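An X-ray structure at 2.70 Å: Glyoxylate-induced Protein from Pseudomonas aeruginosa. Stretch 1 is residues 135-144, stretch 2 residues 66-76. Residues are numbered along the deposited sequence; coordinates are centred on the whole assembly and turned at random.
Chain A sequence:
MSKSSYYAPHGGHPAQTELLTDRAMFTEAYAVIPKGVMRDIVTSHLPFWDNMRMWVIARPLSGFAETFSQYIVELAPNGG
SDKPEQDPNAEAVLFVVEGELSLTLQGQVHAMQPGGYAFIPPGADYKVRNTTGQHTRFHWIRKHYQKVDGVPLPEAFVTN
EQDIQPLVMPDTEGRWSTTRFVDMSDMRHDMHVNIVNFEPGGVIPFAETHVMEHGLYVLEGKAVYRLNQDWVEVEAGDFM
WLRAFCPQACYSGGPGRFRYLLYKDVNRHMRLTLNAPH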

# COMPACT_ATOMS: atom_id res chain seq x y z
N HIS A 135 12.64 -7.68 45.19
CA HIS A 135 11.42 -7.60 44.41
C HIS A 135 11.14 -8.92 43.74
O HIS A 135 12.02 -9.77 43.60
CB HIS A 135 11.51 -6.52 43.34
CG HIS A 135 11.55 -5.13 43.90
ND1 HIS A 135 11.08 -4.04 43.20
CD2 HIS A 135 12.01 -4.65 45.07
CE1 HIS A 135 11.24 -2.95 43.93
NE2 HIS A 135 11.81 -3.30 45.07
N THR A 136 9.89 -9.10 43.33
CA THR A 136 9.50 -10.33 42.66
C THR A 136 8.67 -9.96 41.44
O THR A 136 7.96 -8.96 41.44
CB THR A 136 8.71 -11.23 43.61
OG1 THR A 136 9.49 -11.47 44.78
CG2 THR A 136 8.39 -12.56 42.95
N ARG A 137 8.76 -10.76 40.39
CA ARG A 137 8.01 -10.46 39.19
C ARG A 137 7.40 -11.71 38.60
O ARG A 137 8.08 -12.72 38.40
CB ARG A 137 8.92 -9.76 38.18
CG ARG A 137 9.61 -8.52 38.76
CD ARG A 137 10.43 -7.81 37.70
NE ARG A 137 10.76 -6.45 38.10
CZ ARG A 137 11.69 -6.15 38.99
NH1 ARG A 137 12.41 -7.11 39.56
NH2 ARG A 137 11.89 -4.88 39.34
N PHE A 138 6.10 -11.64 38.32
CA PHE A 138 5.41 -12.78 37.74
C PHE A 138 4.36 -12.39 36.73
O PHE A 138 3.93 -11.24 36.67
CB PHE A 138 4.74 -13.62 38.84
CG PHE A 138 3.66 -12.89 39.60
CD1 PHE A 138 4.00 -11.98 40.60
CD2 PHE A 138 2.31 -13.17 39.38
CE1 PHE A 138 3.01 -11.36 41.35
CE2 PHE A 138 1.32 -12.55 40.13
CZ PHE A 138 1.67 -11.66 41.12
N HIS A 139 3.94 -13.37 35.93
CA HIS A 139 2.92 -13.18 34.92
C HIS A 139 1.60 -13.68 35.47
O HIS A 139 1.56 -14.71 36.13
CB HIS A 139 3.26 -13.95 33.64
CG HIS A 139 4.32 -13.31 32.80
ND1 HIS A 139 4.11 -12.95 31.49
CD2 HIS A 139 5.60 -12.98 33.08
CE1 HIS A 139 5.22 -12.43 31.00
NE2 HIS A 139 6.14 -12.43 31.94
N TRP A 140 0.52 -12.96 35.19
CA TRP A 140 -0.79 -13.35 35.67
C TRP A 140 -1.75 -13.38 34.48
O TRP A 140 -2.15 -12.35 33.94
CB TRP A 140 -1.25 -12.34 36.73
CG TRP A 140 -2.57 -12.64 37.41
CD1 TRP A 140 -3.35 -13.75 37.27
CD2 TRP A 140 -3.29 -11.75 38.29
NE1 TRP A 140 -4.52 -13.60 37.99
CE2 TRP A 140 -4.51 -12.38 38.62
CE3 TRP A 140 -3.04 -10.47 38.81
CZ2 TRP A 140 -5.46 -11.80 39.45
CZ3 TRP A 140 -3.99 -9.89 39.64
CH2 TRP A 140 -5.19 -10.55 39.95
N ILE A 141 -2.11 -14.58 34.06
CA ILE A 141 -2.99 -14.75 32.93
C ILE A 141 -4.41 -15.09 33.40
O ILE A 141 -4.62 -16.07 34.12
CB ILE A 141 -2.44 -15.85 32.03
CG1 ILE A 141 -1.02 -15.49 31.61
CG2 ILE A 141 -3.31 -16.02 30.82
CD1 ILE A 141 -0.25 -16.60 30.96
N ARG A 142 -5.38 -14.28 32.99
CA ARG A 142 -6.77 -14.47 33.39
C ARG A 142 -7.75 -14.79 32.28
O ARG A 142 -7.55 -14.39 31.13
CB ARG A 142 -7.29 -13.23 34.14
CG ARG A 142 -6.59 -12.96 35.47
CD ARG A 142 -6.87 -11.57 36.02
NE ARG A 142 -8.19 -11.41 36.63
CZ ARG A 142 -9.23 -10.82 36.05
NH1 ARG A 142 -9.10 -10.34 34.81
NH2 ARG A 142 -10.37 -10.68 36.70
N LYS A 143 -8.81 -15.51 32.63
CA LYS A 143 -9.86 -15.87 31.69
C LYS A 143 -11.09 -16.34 32.42
O LYS A 143 -10.99 -16.96 33.48
CB LYS A 143 -9.41 -16.99 30.76
CG LYS A 143 -10.52 -17.53 29.84
CD LYS A 143 -10.08 -18.85 29.23
CE LYS A 143 -11.05 -19.42 28.18
NZ LYS A 143 -12.48 -19.50 28.59
N HIS A 144 -12.25 -16.04 31.87
CA HIS A 144 -13.46 -16.51 32.50
C HIS A 144 -13.55 -17.99 32.13
O HIS A 144 -13.54 -18.36 30.95
CB HIS A 144 -14.67 -15.74 31.98
CG HIS A 144 -14.81 -14.37 32.58
ND1 HIS A 144 -15.53 -13.37 31.97
CD2 HIS A 144 -14.35 -13.84 33.74
CE1 HIS A 144 -15.51 -12.29 32.73
NE2 HIS A 144 -14.80 -12.55 33.81
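Stretch 2 (66-76) ETFSQYIVELA

How does stretch 2 lie on stretch 1? Its strand part, which continues to Ala76, runs beside strand 136-144 in the opposite direction, with 161° between the two N-to-C directions and a closest axial approach of 4.6 Å. The register puts Leu75 opposite Thr136, Val73 opposite Phe138, Tyr71 opposite Trp140 and Ser69 opposite Arg142, with CA atoms 5.0 to 5.4 Å apart. Between them lie the narrower pairs Glu74 with Arg137, Ile72 with His139 and Gln70 with Ile141, whose CA atoms are 4.4 to 4.6 Å apart. Together the stretches bury 1092 Å².

What satisfies the backbone donors and acceptors? Each wide pair closes a ring of two hydrogen bonds. Leu75 N gives to Thr136 O at 2.9 Å and Thr136 N to Leu75 O at 3.0 Å; Val73 N reaches Phe138 O at 2.9 Å and Phe138 N reaches Val73 O at 3.1 Å. Tyr71 N to Trp140 O is 2.9 Å, and Trp140 N to Tyr71 O 2.8 Å. At the last ring Ser69 N meets Arg142 O at 3.0 Å, while Arg142 N meets Ser69 O at 2.7 Å. The same carbonyls also receive CA-H...O contacts, such as Arg137 CA to Val73 O at 3.2 Å. Water 2 donates to Trp140 O at 2.4 Å and hydrogen-bonds Ser69 OG at 2.7 Å. Beyond the rings, water 1 joins the two stretches, donating to Thr67 O at 2.8 Å and accepting from His144 N at 3.2 Å.

Which polar side chains find partners across the contact? Glu74 extends with chi1 and chi2 both t, so that its OE1 accepts from His135 ND1 at 3.3 Å and forms a salt bridge with Arg137 NH2 at 3.4 Å. Gln70 NE2 donates to His139 ND1 at 3.1 Å, near the plane of the imidazole, where the nitrogen lone pair lies; Gln70 OE1 is satisfied elsewhere in the structure.

How do the rings pack around this polar framework? On the face with Glu74 and Gln70, Ile72 CG1 sits 3.8 Å from the centroid of the His139 ring, over its face, while Gln70 NE2 lies at the ring edge. On the other face, Val73 CB lies 4.0 Å from the centroid of the Phe138 ring, and Leu75 CD1 approaches that ring's edge, 3.8 Å from Phe138 CE1. Tyr71 turns its edge toward the face of Trp140, with planes at 88° and Tyr71 CD2 3.5 Å from Trp140 CE3.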

# COMPACT_ATOMS: atom_id res chain seq x y z
N GLU A 66 -10.76 -10.32 23.70
CA GLU A 66 -11.10 -10.01 25.07
C GLU A 66 -11.25 -11.29 25.86
O GLU A 66 -11.84 -11.31 26.92
CB GLU A 66 -12.40 -9.23 25.12
CG GLU A 66 -12.44 -8.04 24.19
CD GLU A 66 -13.78 -7.34 24.27
OE1 GLU A 66 -14.09 -6.76 25.34
OE2 GLU A 66 -14.53 -7.38 23.26
N THR A 67 -10.71 -12.38 25.33
CA THR A 67 -10.82 -13.65 26.02
C THR A 67 -9.82 -13.73 27.16
O THR A 67 -10.16 -14.14 28.27
CB THR A 67 -10.55 -14.84 25.09
OG1 THR A 67 -11.53 -14.86 24.05
CG2 THR A 67 -10.61 -16.14 25.86
N PHE A 68 -8.59 -13.34 26.90
CA PHE A 68 -7.55 -13.41 27.91
C PHE A 68 -7.09 -12.04 28.37
O PHE A 68 -7.31 -11.03 27.71
CB PHE A 68 -6.33 -14.18 27.38
CG PHE A 68 -6.55 -15.66 27.25
CD1 PHE A 68 -6.66 -16.47 28.39
CD2 PHE A 68 -6.59 -16.26 26.00
CE1 PHE A 68 -6.81 -17.86 28.28
CE2 PHE A 68 -6.74 -17.64 25.88
CZ PHE A 68 -6.85 -18.45 27.02
N SER A 69 -6.46 -12.04 29.53
CA SER A 69 -5.91 -10.83 30.10
C SER A 69 -4.58 -11.30 30.71
O SER A 69 -4.50 -12.36 31.34
CB SER A 69 -6.85 -10.26 31.17
OG SER A 69 -6.37 -10.46 32.48
N GLN A 70 -3.53 -10.53 30.46
CA GLN A 70 -2.21 -10.88 30.97
C GLN A 70 -1.61 -9.68 31.68
O GLN A 70 -1.69 -8.56 31.18
CB GLN A 70 -1.33 -11.32 29.81
CG GLN A 70 0.13 -11.51 30.16
CD GLN A 70 0.97 -11.88 28.94
OE1 GLN A 70 0.58 -11.64 27.79
NE2 GLN A 70 2.15 -12.46 29.19
N TYR A 71 -1.02 -9.90 32.85
CA TYR A 71 -0.38 -8.81 33.56
C TYR A 71 1.02 -9.25 33.96
O TYR A 71 1.28 -10.45 34.11
CB TYR A 71 -1.12 -8.44 34.84
CG TYR A 71 -2.62 -8.32 34.77
CD1 TYR A 71 -3.26 -7.78 33.65
CD2 TYR A 71 -3.40 -8.64 35.88
CE1 TYR A 71 -4.63 -7.56 33.65
CE2 TYR A 71 -4.77 -8.41 35.88
CZ TYR A 71 -5.38 -7.87 34.76
OH TYR A 71 -6.72 -7.59 34.77
N ILE A 72 1.93 -8.30 34.12
CA ILE A 72 3.27 -8.63 34.56
C ILE A 72 3.43 -7.80 35.83
O ILE A 72 3.72 -6.60 35.79
CB ILE A 72 4.35 -8.28 33.49
CG1 ILE A 72 4.17 -9.17 32.25
CG2 ILE A 72 5.74 -8.57 34.04
CD1 ILE A 72 5.19 -8.93 31.15
N VAL A 73 3.21 -8.48 36.95
CA VAL A 73 3.25 -7.86 38.26
C VAL A 73 4.58 -7.80 38.98
O VAL A 73 5.30 -8.79 39.06
CB VAL A 73 2.23 -8.53 39.18
CG1 VAL A 73 2.24 -7.87 40.54
CG2 VAL A 73 0.86 -8.43 38.55
N GLU A 74 4.89 -6.64 39.52
CA GLU A 74 6.12 -6.44 40.25
C GLU A 74 5.75 -6.11 41.69
O GLU A 74 5.11 -5.09 41.98
CB GLU A 74 6.91 -5.28 39.62
CG GLU A 74 8.11 -4.79 40.43
CD GLU A 74 8.76 -3.54 39.84
OE1 GLU A 74 9.49 -2.85 40.57
OE2 GLU A 74 8.57 -3.25 38.65
N LEU A 75 6.14 -7.00 42.60
CA LEU A 75 5.86 -6.78 44.01
C LEU A 75 7.14 -6.39 44.71
O LEU A 75 8.16 -7.05 44.57
CB LEU A 75 5.32 -8.03 44.67
CG LEU A 75 4.00 -8.51 44.11
CD1 LEU A 75 3.62 -9.80 44.81
CD2 LEU A 75 2.94 -7.44 44.28
N ALA A 76 7.06 -5.30 45.45
CA ALA A 76 8.19 -4.84 46.21
C ALA A 76 8.16 -5.65 47.48
O ALA A 76 7.17 -6.33 47.77
CB ALA A 76 8.04 -3.37 46.53
O HOH W 1 -12.84 -14.60 29.04
O HOH W 2 -4.04 -10.82 33.84